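Local coordinates for protein-glutamine gamma-glutamyltransferase 2 (Pagrus major, PDB 1G0D), which is a transglutaminase that probably joins protein glutamine side chains to lysines and other primary amines in a calcium-dependent reaction, cross-linking or aminating its targets, at residues V59-K64 with R109-V114; L473-K478 with G572-V577; G499-A504 with S529-A534. All coordinates share one frame; numbering follows the deposited sequence.

Contact 1 of 3, residues V59-K64 with R109-V114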
ATOM      1  N   VAL A  59     -33.459  -5.576 -19.572  1.00 19.85           N
ATOM      2  CA  VAL A  59     -32.164  -5.678 -20.217  1.00 19.92           C
ATOM      3  C   VAL A  59     -31.174  -4.692 -19.615  1.00 18.04           C
ATOM      4  O   VAL A  59     -31.503  -3.539 -19.341  1.00 17.09           O
ATOM      5  CB  VAL A  59     -32.272  -5.532 -21.751  1.00 19.25           C
ATOM      6  CG1 VAL A  59     -33.532  -4.857 -22.099  1.00 23.46           C
ATOM      7  CG2 VAL A  59     -31.060  -4.821 -22.312  1.00 21.06           C
ATOM      8  N   LEU A  60     -29.960  -5.190 -19.393  1.00 17.22           N
ATOM      9  CA  LEU A  60     -28.887  -4.426 -18.799  1.00 20.03           C
ATOM     10  C   LEU A  60     -27.895  -3.886 -19.814  1.00 20.44           C
ATOM     11  O   LEU A  60     -27.607  -4.533 -20.804  1.00 23.01           O
ATOM     12  CB  LEU A  60     -28.146  -5.321 -17.824  1.00 26.85           C
ATOM     13  CG  LEU A  60     -28.848  -5.827 -16.567  1.00 24.96           C
ATOM     14  CD1 LEU A  60     -28.107  -7.021 -16.040  1.00 27.22           C
ATOM     15  CD2 LEU A  60     -28.854  -4.735 -15.519  1.00 25.57           C
ATOM     16  N   HIS A  61     -27.354  -2.704 -19.563  1.00 23.02           N
ATOM     17  CA  HIS A  61     -26.377  -2.109 -20.483  1.00 24.45           C
ATOM     18  C   HIS A  61     -25.135  -1.696 -19.719  1.00 26.05           C
ATOM     19  O   HIS A  61     -25.206  -1.038 -18.676  1.00 26.48           O
ATOM     20  CB  HIS A  61     -26.945  -0.879 -21.204  1.00 22.60           C
ATOM     21  CG  HIS A  61     -28.252  -1.131 -21.884  1.00 27.38           C
ATOM     22  ND1 HIS A  61     -28.336  -1.575 -23.187  1.00 28.22           N
ATOM     23  CD2 HIS A  61     -29.526  -1.094 -21.419  1.00 25.97           C
ATOM     24  CE1 HIS A  61     -29.598  -1.808 -23.493  1.00 23.17           C
ATOM     25  NE2 HIS A  61     -30.341  -1.523 -22.436  1.00 26.81           N
ATOM     26  N   LEU A  62     -23.997  -2.094 -20.264  1.00 28.35           N
ATOM     27  CA  LEU A  62     -22.686  -1.807 -19.686  1.00 31.48           C
ATOM     28  C   LEU A  62     -21.808  -1.111 -20.746  1.00 33.23           C
ATOM     29  O   LEU A  62     -21.828  -1.489 -21.921  1.00 33.93           O
ATOM     30  CB  LEU A  62     -22.011  -3.125 -19.251  1.00 28.85           C
ATOM     31  CG  LEU A  62     -21.684  -3.433 -17.778  1.00 27.93           C
ATOM     32  CD1 LEU A  62     -20.597  -4.478 -17.733  1.00 25.79           C
ATOM     33  CD2 LEU A  62     -21.242  -2.188 -17.028  1.00 24.31           C
ATOM     34  N   GLY A  63     -21.047  -0.099 -20.342  1.00 31.19           N
ATOM     35  CA  GLY A  63     -20.175   0.556 -21.295  1.00 31.72           C
ATOM     36  C   GLY A  63     -20.770   1.819 -21.827  1.00 35.73           C
ATOM     37  O   GLY A  63     -21.988   1.892 -22.018  1.00 34.98           O
ATOM     38  N   LYS A  64     -19.897   2.799 -22.075  1.00 43.43           N
ATOM     39  CA  LYS A  64     -20.285   4.132 -22.573  1.00 48.31           C
ATOM     40  C   LYS A  64     -20.901   4.080 -23.949  1.00 46.28           C
ATOM     41  O   LYS A  64     -21.492   5.048 -24.394  1.00 45.92           O
ATOM     42  CB  LYS A  64     -19.082   5.088 -22.612  1.00 52.53           C
ATOM     43  CG  LYS A  64     -18.873   5.917 -21.322  1.00 62.37           C
ATOM     44  CD  LYS A  64     -18.631   5.013 -20.069  1.00 69.65           C
ATOM     45  CE  LYS A  64     -17.202   5.108 -19.477  1.00 67.19           C
ATOM     46  NZ  LYS A  64     -16.733   3.773 -18.947  1.00 64.59           N
ATOM     47  N   ARG A 109     -26.806   0.248 -16.569  1.00 21.16           N
ATOM     48  CA  ARG A 109     -27.955   1.116 -16.750  1.00 26.83           C
ATOM     49  C   ARG A 109     -29.044   0.132 -17.048  1.00 27.47           C
ATOM     50  O   ARG A 109     -28.924  -0.652 -17.973  1.00 28.34           O
ATOM     51  CB  ARG A 109     -27.766   2.096 -17.912  1.00 34.82           C
ATOM     52  CG  ARG A 109     -27.496   3.578 -17.446  1.00 48.44           C
ATOM     53  CD  ARG A 109     -25.995   4.037 -17.539  1.00 55.16           C
ATOM     54  NE  ARG A 109     -25.385   3.633 -18.816  1.00 64.43           N
ATOM     55  CZ  ARG A 109     -24.140   3.171 -18.979  1.00 63.99           C
ATOM     56  NH1 ARG A 109     -23.316   3.050 -17.940  1.00 63.03           N
ATOM     57  NH2 ARG A 109     -23.744   2.756 -20.183  1.00 64.97           N
ATOM     58  N   LEU A 110     -30.097   0.159 -16.234  1.00 28.98           N
ATOM     59  CA  LEU A 110     -31.216  -0.776 -16.360  1.00 27.15           C
ATOM     60  C   LEU A 110     -32.422  -0.297 -17.124  1.00 28.06           C
ATOM     61  O   LEU A 110     -33.051   0.699 -16.762  1.00 27.31           O
ATOM     62  CB  LEU A 110     -31.713  -1.210 -14.975  1.00 27.42           C
ATOM     63  CG  LEU A 110     -32.225  -2.644 -14.721  1.00 26.77           C
ATOM     64  CD1 LEU A 110     -33.568  -2.606 -14.062  1.00 25.73           C
ATOM     65  CD2 LEU A 110     -32.322  -3.404 -15.981  1.00 26.63           C
ATOM     66  N   ALA A 111     -32.777  -1.066 -18.144  1.00 26.60           N
ATOM     67  CA  ALA A 111     -33.929  -0.757 -18.952  1.00 26.90           C
ATOM     68  C   ALA A 111     -35.066  -1.755 -18.719  1.00 27.70           C
ATOM     69  O   ALA A 111     -34.977  -2.901 -19.156  1.00 31.87           O
ATOM     70  CB  ALA A 111     -33.539  -0.758 -20.408  1.00 26.15           C
ATOM     71  N   VAL A 112     -36.127  -1.345 -18.023  1.00 27.98           N
ATOM     72  CA  VAL A 112     -37.282  -2.233 -17.828  1.00 29.00           C
ATOM     73  C   VAL A 112     -38.308  -1.966 -18.984  1.00 28.98           C
ATOM     74  O   VAL A 112     -38.851  -0.851 -19.121  1.00 26.04           O
ATOM     75  CB  VAL A 112     -37.929  -2.000 -16.396  1.00 28.31           C
ATOM     76  CG1 VAL A 112     -39.228  -2.806 -16.236  1.00 27.55           C
ATOM     77  CG2 VAL A 112     -36.924  -2.394 -15.311  1.00 24.15           C
ATOM     78  N   LEU A 113     -38.527  -2.969 -19.840  1.00 27.87           N
ATOM     79  CA  LEU A 113     -39.461  -2.833 -20.962  1.00 29.00           C
ATOM     80  C   LEU A 113     -40.795  -3.513 -20.717  1.00 31.02           C
ATOM     81  O   LEU A 113     -40.833  -4.645 -20.246  1.00 31.87           O
ATOM     82  CB  LEU A 113     -38.917  -3.477 -22.228  1.00 26.25           C
ATOM     83  CG  LEU A 113     -37.764  -3.017 -23.099  1.00 28.85           C
ATOM     84  CD1 LEU A 113     -37.254  -1.628 -22.786  1.00 29.67           C
ATOM     85  CD2 LEU A 113     -36.699  -4.050 -22.894  1.00 28.63           C
ATOM     86  N   VAL A 114     -41.887  -2.828 -21.050  1.00 32.38           N
ATOM     87  CA  VAL A 114     -43.228  -3.410 -20.957  1.00 33.87           C
ATOM     88  C   VAL A 114     -43.579  -3.751 -22.398  1.00 35.15           C
ATOM     89  O   VAL A 114     -43.488  -2.898 -23.268  1.00 36.32           O
ATOM     90  CB  VAL A 114     -44.284  -2.394 -20.420  1.00 29.91           C
ATOM     91  CG1 VAL A 114     -45.679  -3.049 -20.441  1.00 28.08           C
ATOM     92  CG2 VAL A 114     -43.915  -1.950 -18.998  1.00 31.85           C
TER
HETATM   93  O   HOH W   1     -20.276   1.878 -18.121  1.00 40.84           O

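Contact 2 of 3, residues L473-K478 with G572-V577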
ATOM      1  N   LEU A 473      35.424 -13.490  16.949  1.00 36.31           N
ATOM      2  CA  LEU A 473      35.110 -12.081  16.885  1.00 36.24           C
ATOM      3  C   LEU A 473      33.644 -11.857  16.499  1.00 36.24           C
ATOM      4  O   LEU A 473      33.112 -12.545  15.629  1.00 37.92           O
ATOM      5  CB  LEU A 473      36.039 -11.400  15.887  1.00 35.32           C
ATOM      6  CG  LEU A 473      37.295 -10.660  16.398  1.00 38.56           C
ATOM      7  CD1 LEU A 473      37.591 -10.984  17.846  1.00 33.48           C
ATOM      8  CD2 LEU A 473      38.488 -11.048  15.521  1.00 41.12           C
ATOM      9  N   GLN A 474      32.996 -10.896  17.153  1.00 35.11           N
ATOM     10  CA  GLN A 474      31.603 -10.581  16.869  1.00 36.67           C
ATOM     11  C   GLN A 474      31.428  -9.080  16.820  1.00 34.88           C
ATOM     12  O   GLN A 474      31.622  -8.386  17.811  1.00 37.77           O
ATOM     13  CB  GLN A 474      30.690 -11.177  17.937  1.00 43.31           C
ATOM     14  CG  GLN A 474      30.860 -12.685  18.133  1.00 52.50           C
ATOM     15  CD  GLN A 474      30.454 -13.508  16.904  1.00 58.47           C
ATOM     16  OE1 GLN A 474      30.774 -14.702  16.801  1.00 59.31           O
ATOM     17  NE2 GLN A 474      29.750 -12.872  15.966  1.00 62.48           N
ATOM     18  N   LEU A 475      31.048  -8.583  15.652  1.00 33.00           N
ATOM     19  CA  LEU A 475      30.882  -7.149  15.428  1.00 30.00           C
ATOM     20  C   LEU A 475      29.417  -6.760  15.534  1.00 29.09           C
ATOM     21  O   LEU A 475      28.555  -7.499  15.096  1.00 29.65           O
ATOM     22  CB  LEU A 475      31.431  -6.800  14.031  1.00 27.70           C
ATOM     23  CG  LEU A 475      32.002  -5.421  13.675  1.00 28.72           C
ATOM     24  CD1 LEU A 475      32.853  -4.836  14.782  1.00 28.48           C
ATOM     25  CD2 LEU A 475      32.813  -5.563  12.409  1.00 27.48           C
ATOM     26  N   SER A 476      29.140  -5.598  16.116  1.00 27.88           N
ATOM     27  CA  SER A 476      27.769  -5.128  16.266  1.00 27.90           C
ATOM     28  C   SER A 476      27.742  -3.618  16.450  1.00 26.37           C
ATOM     29  O   SER A 476      28.667  -3.077  17.031  1.00 29.62           O
ATOM     30  CB  SER A 476      27.117  -5.807  17.476  1.00 31.64           C
ATOM     31  OG  SER A 476      27.573  -5.256  18.705  1.00 37.62           O
ATOM     32  N   ILE A 477      26.702  -2.950  15.946  1.00 23.93           N
ATOM     33  CA  ILE A 477      26.550  -1.491  16.060  1.00 25.56           C
ATOM     34  C   ILE A 477      25.351  -1.215  16.933  1.00 25.87           C
ATOM     35  O   ILE A 477      24.352  -1.918  16.828  1.00 29.49           O
ATOM     36  CB  ILE A 477      26.326  -0.830  14.670  1.00 25.34           C
ATOM     37  CG1 ILE A 477      27.552  -1.065  13.797  1.00 25.33           C
ATOM     38  CG2 ILE A 477      26.119   0.655  14.802  1.00 19.57           C
ATOM     39  CD1 ILE A 477      27.242  -1.084  12.347  1.00 29.13           C
ATOM     40  N   LYS A 478      25.429  -0.198  17.786  1.00 25.00           N
ATOM     41  CA  LYS A 478      24.313   0.091  18.679  1.00 26.89           C
ATOM     42  C   LYS A 478      24.055   1.559  18.860  1.00 26.00           C
ATOM     43  O   LYS A 478      24.966   2.355  18.802  1.00 31.95           O
ATOM     44  CB  LYS A 478      24.565  -0.528  20.048  1.00 35.84           C
ATOM     45  CG  LYS A 478      25.945  -1.147  20.230  1.00 45.73           C
ATOM     46  CD  LYS A 478      25.906  -2.308  21.220  1.00 53.37           C
ATOM     47  CE  LYS A 478      27.299  -2.579  21.796  1.00 60.01           C
ATOM     48  NZ  LYS A 478      27.289  -3.693  22.800  1.00 66.45           N
ATOM     49  N   GLY A 572      37.937 -14.716   7.427  1.00 40.91           N
ATOM     50  CA  GLY A 572      38.164 -13.461   6.629  1.00 42.10           C
ATOM     51  C   GLY A 572      37.598 -12.195   7.260  1.00 39.78           C
ATOM     52  O   GLY A 572      37.335 -12.165   8.465  1.00 44.08           O
ATOM     53  N   PRO A 573      37.412 -11.122   6.476  1.00 34.94           N
ATOM     54  CA  PRO A 573      36.864  -9.898   7.069  1.00 32.74           C
ATOM     55  C   PRO A 573      35.394 -10.028   7.529  1.00 30.29           C
ATOM     56  O   PRO A 573      34.619 -10.781   6.937  1.00 23.93           O
ATOM     57  CB  PRO A 573      37.054  -8.850   5.970  1.00 35.15           C
ATOM     58  CG  PRO A 573      37.153  -9.626   4.690  1.00 33.68           C
ATOM     59  CD  PRO A 573      37.705 -10.983   5.038  1.00 32.95           C
ATOM     60  N   ILE A 574      35.029  -9.286   8.582  1.00 28.87           N
ATOM     61  CA  ILE A 574      33.672  -9.308   9.148  1.00 28.66           C
ATOM     62  C   ILE A 574      32.994  -7.965   8.995  1.00 27.54           C
ATOM     63  O   ILE A 574      33.577  -6.938   9.326  1.00 27.45           O
ATOM     64  CB  ILE A 574      33.672  -9.592  10.673  1.00 30.95           C
ATOM     65  CG1 ILE A 574      34.124 -11.013  10.968  1.00 34.22           C
ATOM     66  CG2 ILE A 574      32.280  -9.457  11.229  1.00 29.45           C
ATOM     67  CD1 ILE A 574      33.977 -11.364  12.439  1.00 33.60           C
ATOM     68  N   MET A 575      31.741  -7.974   8.547  1.00 26.92           N
ATOM     69  CA  MET A 575      31.001  -6.727   8.363  1.00 26.79           C
ATOM     70  C   MET A 575      29.659  -6.732   9.097  1.00 26.70           C
ATOM     71  O   MET A 575      29.115  -7.786   9.430  1.00 29.02           O
ATOM     72  CB  MET A 575      30.757  -6.463   6.867  1.00 27.95           C
ATOM     73  CG  MET A 575      30.718  -4.974   6.464  1.00 25.27           C
ATOM     74  SD  MET A 575      29.741  -4.652   4.955  1.00 31.19           S
ATOM     75  CE  MET A 575      29.279  -6.378   4.492  1.00 21.83           C
ATOM     76  N   THR A 576      29.139  -5.537   9.352  1.00 23.62           N
ATOM     77  CA  THR A 576      27.863  -5.366  10.013  1.00 23.12           C
ATOM     78  C   THR A 576      27.370  -3.984   9.672  1.00 21.40           C
ATOM     79  O   THR A 576      28.085  -3.008   9.819  1.00 22.77           O
ATOM     80  CB  THR A 576      27.970  -5.484  11.529  1.00 22.71           C
ATOM     81  OG1 THR A 576      28.282  -6.837  11.882  1.00 33.37           O
ATOM     82  CG2 THR A 576      26.655  -5.141  12.152  1.00 25.97           C
ATOM     83  N   VAL A 577      26.146  -3.885   9.192  1.00 21.02           N
ATOM     84  CA  VAL A 577      25.632  -2.578   8.853  1.00 18.55           C
ATOM     85  C   VAL A 577      24.433  -2.237   9.707  1.00 17.23           C
ATOM     86  O   VAL A 577      23.744  -3.118  10.170  1.00 19.69           O
ATOM     87  CB  VAL A 577      25.259  -2.525   7.377  1.00 14.73           C
ATOM     88  CG1 VAL A 577      24.660  -1.165   7.033  1.00 15.53           C
ATOM     89  CG2 VAL A 577      26.498  -2.763   6.567  1.00 14.39           C
TER

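Contact 3 of 3, residues G499-A504 with S529-A534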
ATOM      1  N   GLY A 499      39.363 -17.864  23.012  1.00 42.20           N
ATOM      2  CA  GLY A 499      40.296 -18.064  24.103  1.00 41.86           C
ATOM      3  C   GLY A 499      41.590 -17.289  24.066  1.00 41.34           C
ATOM      4  O   GLY A 499      42.127 -16.964  25.128  1.00 45.91           O
ATOM      5  N   ARG A 500      42.088 -17.002  22.866  1.00 40.71           N
ATOM      6  CA  ARG A 500      43.340 -16.272  22.688  1.00 39.77           C
ATOM      7  C   ARG A 500      43.059 -14.832  22.260  1.00 39.64           C
ATOM      8  O   ARG A 500      42.021 -14.560  21.657  1.00 38.14           O
ATOM      9  CB  ARG A 500      44.204 -16.980  21.640  1.00 41.71           C
ATOM     10  CG  ARG A 500      43.986 -18.492  21.610  1.00 48.52           C
ATOM     11  CD  ARG A 500      44.964 -19.232  20.701  1.00 51.12           C
ATOM     12  NE  ARG A 500      46.232 -19.588  21.351  1.00 55.82           N
ATOM     13  CZ  ARG A 500      46.518 -20.788  21.854  1.00 57.77           C
ATOM     14  NH1 ARG A 500      45.629 -21.769  21.795  1.00 60.92           N
ATOM     15  NH2 ARG A 500      47.709 -21.014  22.396  1.00 61.42           N
ATOM     16  N   ASP A 501      43.981 -13.920  22.592  1.00 40.11           N
ATOM     17  CA  ASP A 501      43.868 -12.492  22.261  1.00 37.56           C
ATOM     18  C   ASP A 501      43.826 -12.266  20.767  1.00 36.76           C
ATOM     19  O   ASP A 501      44.501 -12.962  20.022  1.00 37.97           O
ATOM     20  CB  ASP A 501      45.055 -11.745  22.825  1.00 42.70           C
ATOM     21  CG  ASP A 501      44.785 -11.209  24.187  1.00 47.32           C
ATOM     22  OD1 ASP A 501      44.056 -11.888  24.945  1.00 48.08           O
ATOM     23  OD2 ASP A 501      45.290 -10.107  24.496  1.00 51.51           O
ATOM     24  N   ALA A 502      43.065 -11.271  20.324  1.00 35.19           N
ATOM     25  CA  ALA A 502      42.926 -11.039  18.899  1.00 31.50           C
ATOM     26  C   ALA A 502      43.125  -9.615  18.518  1.00 34.68           C
ATOM     27  O   ALA A 502      42.457  -8.724  19.018  1.00 38.33           O
ATOM     28  CB  ALA A 502      41.587 -11.476  18.454  1.00 29.97           C
ATOM     29  N   HIS A 503      44.044  -9.401  17.603  1.00 38.18           N
ATOM     30  CA  HIS A 503      44.334  -8.057  17.148  1.00 42.73           C
ATOM     31  C   HIS A 503      43.768  -7.918  15.738  1.00 42.23           C
ATOM     32  O   HIS A 503      44.031  -8.751  14.877  1.00 43.23           O
ATOM     33  CB  HIS A 503      45.859  -7.824  17.154  1.00 51.38           C
ATOM     34  CG  HIS A 503      46.641  -8.835  17.955  1.00 54.57           C
ATOM     35  ND1 HIS A 503      46.827  -8.724  19.318  1.00 54.25           N
ATOM     36  CD2 HIS A 503      47.322  -9.944  17.576  1.00 55.98           C
ATOM     37  CE1 HIS A 503      47.587  -9.715  19.742  1.00 57.48           C
ATOM     38  NE2 HIS A 503      47.903 -10.471  18.704  1.00 56.63           N
ATOM     39  N   ALA A 504      42.984  -6.877  15.496  1.00 41.18           N
ATOM     40  CA  ALA A 504      42.397  -6.698  14.176  1.00 41.24           C
ATOM     41  C   ALA A 504      42.275  -5.221  13.782  1.00 41.40           C
ATOM     42  O   ALA A 504      42.555  -4.313  14.572  1.00 41.75           O
ATOM     43  CB  ALA A 504      41.029  -7.401  14.112  1.00 39.23           C
ATOM     44  N   SER A 529      43.007   0.449  15.201  1.00 45.57           N
ATOM     45  CA  SER A 529      43.692  -0.820  15.344  1.00 47.21           C
ATOM     46  C   SER A 529      43.229  -1.295  16.697  1.00 45.38           C
ATOM     47  O   SER A 529      43.221  -0.547  17.683  1.00 45.84           O
ATOM     48  CB  SER A 529      45.204  -0.657  15.304  1.00 51.26           C
ATOM     49  OG  SER A 529      45.682  -0.999  14.011  1.00 55.99           O
ATOM     50  N   VAL A 530      42.841  -2.554  16.740  1.00 43.30           N
ATOM     51  CA  VAL A 530      42.279  -3.091  17.944  1.00 41.71           C
ATOM     52  C   VAL A 530      42.904  -4.403  18.402  1.00 42.85           C
ATOM     53  O   VAL A 530      43.354  -5.215  17.573  1.00 42.22           O
ATOM     54  CB  VAL A 530      40.731  -3.243  17.691  1.00 40.20           C
ATOM     55  CG1 VAL A 530      40.270  -4.677  17.788  1.00 37.34           C
ATOM     56  CG2 VAL A 530      39.979  -2.365  18.623  1.00 43.77           C
ATOM     57  N   THR A 531      43.015  -4.573  19.718  1.00 42.68           N
ATOM     58  CA  THR A 531      43.458  -5.864  20.257  1.00 44.26           C
ATOM     59  C   THR A 531      42.466  -6.138  21.360  1.00 41.13           C
ATOM     60  O   THR A 531      42.449  -5.468  22.394  1.00 45.25           O
ATOM     61  CB  THR A 531      44.906  -5.912  20.823  1.00 46.78           C
ATOM     62  OG1 THR A 531      45.214  -7.281  21.162  1.00 45.45           O
ATOM     63  CG2 THR A 531      45.060  -5.006  22.047  1.00 47.36           C
ATOM     64  N   VAL A 532      41.579  -7.081  21.096  1.00 35.13           N
ATOM     65  CA  VAL A 532      40.578  -7.411  22.054  1.00 31.01           C
ATOM     66  C   VAL A 532      40.902  -8.771  22.612  1.00 29.89           C
ATOM     67  O   VAL A 532      41.082  -9.741  21.895  1.00 30.12           O
ATOM     68  CB  VAL A 532      39.213  -7.377  21.419  1.00 31.33           C
ATOM     69  CG1 VAL A 532      38.162  -7.537  22.500  1.00 33.66           C
ATOM     70  CG2 VAL A 532      39.030  -6.055  20.697  1.00 30.90           C
ATOM     71  N   PRO A 533      41.006  -8.843  23.927  1.00 26.68           N
ATOM     72  CA  PRO A 533      41.323 -10.022  24.715  1.00 25.93           C
ATOM     73  C   PRO A 533      40.254 -11.077  24.775  1.00 30.41           C
ATOM     74  O   PRO A 533      39.071 -10.778  24.635  1.00 37.11           O
ATOM     75  CB  PRO A 533      41.612  -9.457  26.093  1.00 26.96           C
ATOM     76  CG  PRO A 533      41.624  -7.940  25.916  1.00 24.77           C
ATOM     77  CD  PRO A 533      40.802  -7.650  24.761  1.00 26.37           C
ATOM     78  N   ALA A 534      40.677 -12.312  25.028  1.00 29.72           N
ATOM     79  CA  ALA A 534      39.753 -13.417  25.109  1.00 28.42           C
ATOM     80  C   ALA A 534      38.624 -13.030  26.015  1.00 32.06           C
ATOM     81  O   ALA A 534      38.800 -12.302  27.003  1.00 35.49           O
ATOM     82  CB  ALA A 534      40.442 -14.649  25.655  1.00 29.61           C
TER

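Contact 1 of 3, residues V59-K64 with R109-V114
The guanidinium of Arg109 hangs with one face centred over His61 O, which lies 4.3 Å beneath its plane, while Gly63 O meets it at the edge. The arginine chain is bent at chi2 (103°) and again at chi3, and its end comes in close to segment 59-64. There the NH2 group gives Gly63 O a bond of 2.7 Å, though a weak one, since the N-H points well off the line (126°). A water, also at the edge, accepts from both NH1 and Gly63 N. The His61 imidazole uses its rim too: CD2 lies 3.5 Å from Arg109 O, and NE2 comes to 3.9 Å from Ala111 CB. Its ND1 is held by Asp66.

Beneath these groups runs an antiparallel ladder in the mixed sheet of the N-terminal beta-sandwich domain. Val59 with Ala111 and His61 with Arg109 are hydrogen-bonded pairs, each with two bonds; the straightest, Val59 N to Ala111 O, is 3.1 Å long at 174°. On the face carrying these four side chains, Val59 CG1 also reaches Leu113 CD2, 3.4 Å away. The opposite face is apolar: Leu60 and Leu110, the non-hydrogen-bonded pair, bring their CD2 methyls to 3.7 Å, and strands 68-72 and 121-133 add Ile70 and Phe130 against Leu60.

One face is thus apolar and the other mixed, aliphatic at the Val59 end and polar at the His61 end, where the Arg109 side chain ties on Gly63, just past the last bridge, its charge probably eased by that carbonyl and the shared water.

Contact 2 of 3, residues L473-K478 with G572-V577
Ile574 holds CG1 anti to the carbonyl carbon (chi1 -68°), which leaves CG2 anti to the backbone N and against Leu475 CB at 4.0 Å. Thr576, with nearly the same torsion (-69°), places OG1 beside its own backbone N, on the side of Leu475. Here two sheets of the first beta-barrel domain face each other: strand 473-479 edges a three-stranded antiparallel sheet, strand 573-581 lies in a mixed sheet with strands 558-566, 502-513 and 525-532, and the two run almost parallel, at 20°, joined by side chains instead of a backbone ladder.

The Leu475 and Ile574 side chains pass in opposite senses, and Leu475 CD2 comes to 3.5 Å from Ile574 O. Two residues earlier, Leu473 O lies 3.5 Å from Ile574 CD1. Leu565 of strand 558-566 packs on both Leu473 and Leu475 and continues this apolar layer.

The polar point is the Thr576 hydroxyl. It bonds to Met575 O at 2.8 Å, approaching from above the carbonyl plane, and also to Asp415 O, so its single proton must be shared or alternate between the two carbonyls; its apolar neighbour Leu475 CB stands 3.8 Å from OG1. An alanine here would probably leave those carbonyls without the hydroxyl and open a gap beside Ile477 CD1, where CG2 had been.

Ser476, Ile477 and Lys478 belong to a GTP site inferred by similarity, as does Ala578 close to the Ile477 side chain. At this end Ile477 CD1 touches Thr576 CG2 at 4.1 Å and rests 3.3 Å from Thr576 O.

Contact 3 of 3, residues G499-A504 with S529-A534
His503 and Thr531 run alongside each other, both ends directed alike, and join through a 2.8 Å hydrogen bond between ND1 and OG1 in which either may be the donor. Thr531 OG1 stands anti to its backbone N (chi1 -174°) and meets the imidazole at its edge. Beneath them the main-chain groups are satisfied in pairs. Ala502 and Val532 exchange two bonds, the one from Val532 N to Ala502 O being 2.8 Å; Ala504 and Val530 do the same, with Ala504 N to Val530 O at 2.7 Å. Two of these carbonyls also take a CA-H contact: Val530 O from His503 CA, and Ala502 O from Thr531 CA. Val532 O gains a second true donor, Asn496 ND2, which also serves Arg500 O. Past the ladder, Asp501 OD1 accepts a weak, long bond of 3.4 Å from Ala534 N, and the same oxygen rests against Pro533 CA.

This is the open end of the beta hairpin formed by strands 502-513 and 525-532, at the margin of the mixed sheet. His503 and Thr531 are exposed on its outer face, whereas Val530 and Val532 turn the other way and pack on His538 of strand 536-544, in the facing three-stranded sheet.

Overall arrangement
Contact 1 comes first along the chain and stands alone: its centre is 69 Å from that of contact 2 and 83 Å from that of contact 3, across the chain's centre, with the catalytic residues Cys272, His332 and Asp355 falling between them in sequence. Contacts 2 and 3 are neighbours, 14 Å between centres, and contact 3 is nested within the loop that contact 2 closes. Both reach the mixed sheet holding strands 573-581, 502-513 and 525-532, and they touch where Leu473 CD1 packs on Ala502 CB at 4.1 Å. The N-terminal sandwich thus forms without them, while contacts 2 and 3 build one barrel, whose strand 473-479 carries part of a probable GTP site.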